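Yeast glycogen phosphorylase (Saccharomyces cerevisiae, PDB 1YGP) is a pyridoxal-5'-phosphate-containing enzyme of the carbohydrate phosphorylase family, built on the two-domain GT-B fold. Local coordinates at residues E867-D870 against N874-P877. Numbering follows the deposited sequence.
Sequences EYSD and NVEP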
# COMPACT_ATOMS: atom_id res chain seq x y z
N GLU A 867 29.02 23.99 -12.37
CA GLU A 867 30.38 23.50 -12.41
C GLU A 867 30.42 22.07 -12.87
O GLU A 867 31.23 21.71 -13.73
CB GLU A 867 31.04 23.56 -11.04
CG GLU A 867 31.07 24.96 -10.43
CD GLU A 867 32.25 25.17 -9.51
OE1 GLU A 867 32.33 24.59 -8.42
OE2 GLU A 867 33.11 25.95 -9.90
N TYR A 868 29.51 21.24 -12.35
CA TYR A 868 29.48 19.84 -12.71
C TYR A 868 29.17 19.71 -14.18
O TYR A 868 29.91 19.02 -14.89
CB TYR A 868 28.42 19.10 -11.92
CG TYR A 868 28.84 18.52 -10.58
CD1 TYR A 868 29.48 17.28 -10.53
CD2 TYR A 868 28.51 19.17 -9.40
CE1 TYR A 868 29.76 16.68 -9.31
CE2 TYR A 868 28.80 18.57 -8.18
CZ TYR A 868 29.42 17.33 -8.13
OH TYR A 868 29.66 16.72 -6.90
N SER A 869 28.15 20.43 -14.65
CA SER A 869 27.77 20.37 -16.04
C SER A 869 28.92 20.77 -16.94
O SER A 869 29.19 20.07 -17.91
CB SER A 869 26.60 21.29 -16.34
OG SER A 869 25.46 20.91 -15.57
N ASP A 870 29.68 21.80 -16.60
CA ASP A 870 30.73 22.23 -17.48
C ASP A 870 32.05 21.50 -17.38
O ASP A 870 32.72 21.39 -18.41
CB ASP A 870 30.94 23.71 -17.28
CG ASP A 870 29.70 24.52 -17.66
OD1 ASP A 870 28.97 24.11 -18.58
OD2 ASP A 870 29.47 25.56 -17.02
N ASN A 874 29.85 17.65 -19.26
CA ASN A 874 29.87 18.31 -20.56
C ASN A 874 28.47 18.21 -21.13
O ASN A 874 28.18 17.70 -22.21
CB ASN A 874 30.90 17.66 -21.48
CG ASN A 874 32.28 17.71 -20.83
OD1 ASN A 874 32.90 16.68 -20.54
ND2 ASN A 874 32.84 18.87 -20.50
N VAL A 875 27.58 18.77 -20.32
CA VAL A 875 26.17 18.72 -20.58
C VAL A 875 25.65 20.15 -20.76
O VAL A 875 26.14 21.07 -20.11
CB VAL A 875 25.63 17.90 -19.36
CG1 VAL A 875 24.63 18.66 -18.54
CG2 VAL A 875 25.03 16.62 -19.89
N GLU A 876 24.72 20.38 -21.68
CA GLU A 876 24.11 21.69 -21.89
C GLU A 876 22.64 21.55 -21.47
O GLU A 876 22.07 20.46 -21.60
CB GLU A 876 24.08 22.10 -23.36
CG GLU A 876 25.40 22.22 -24.08
CD GLU A 876 26.32 23.26 -23.47
OE1 GLU A 876 26.00 24.45 -23.54
OE2 GLU A 876 27.35 22.87 -22.93
N PRO A 877 21.96 22.58 -20.98
CA PRO A 877 20.52 22.60 -20.82
C PRO A 877 19.73 22.38 -22.09
O PRO A 877 20.16 22.88 -23.13
CB PRO A 877 20.24 23.93 -20.22
CG PRO A 877 21.35 24.75 -20.81
CD PRO A 877 22.55 23.85 -20.61
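Ser869 meets Asn874 and Val875 where helix 861-873 ends, and the three illustrate how a helix, with a wider pi-type turn at 868-870 shortly before it ends, can close on its own chain at its C-terminal end. Asn874 leaves helical geometry with a positive phi of 52°, which swings the chain back so that two successive amides face one carbonyl.

The backbone bonds converge on Ser869 O. Val875 N gives the straighter one, 3.2 Å from Ser869 O with an N-H...O angle of 163°, approaching at a tilt to the carbonyl plane. Asn874 N lies nearer to Ser869 O, at 2.8 Å, but its bond is bent and weak. The straighter bond runs from residue i back to i-6, one residue further than the i to i-5 bond of a classical Schellman motif.

Packing between side chains is modest. Val875 comes alongside Ser869 through its CG1 branch, 4.0 Å from Ser869 CB. Both residues are buried and both touch Ile182, in the loop between helix 165-179 and strand 184-189. Nearby, Tyr868 OH bonds to Thr403 and Asn482, whose strands belong to the nine-stranded sheet. The C-terminal helix therefore packs against the N-terminal domain of the GT-B fold, as the C-terminal helix of GT-B enzymes commonly does.

Polar groups on the exposed side come near one another. Asn874 ND2 lies 3.3 Å from Asp870 O, while Asp870 OD1 and Glu876 OE2 stand 4.8 Å apart, probably with mild mutual repulsion. Ser869 OG, by contrast, turns back beside its own backbone N (chi1 -61°) and hydrogen-bonds to Ile865 O, so that Val875 CG1 meets it at 3.8 Å by packing alone.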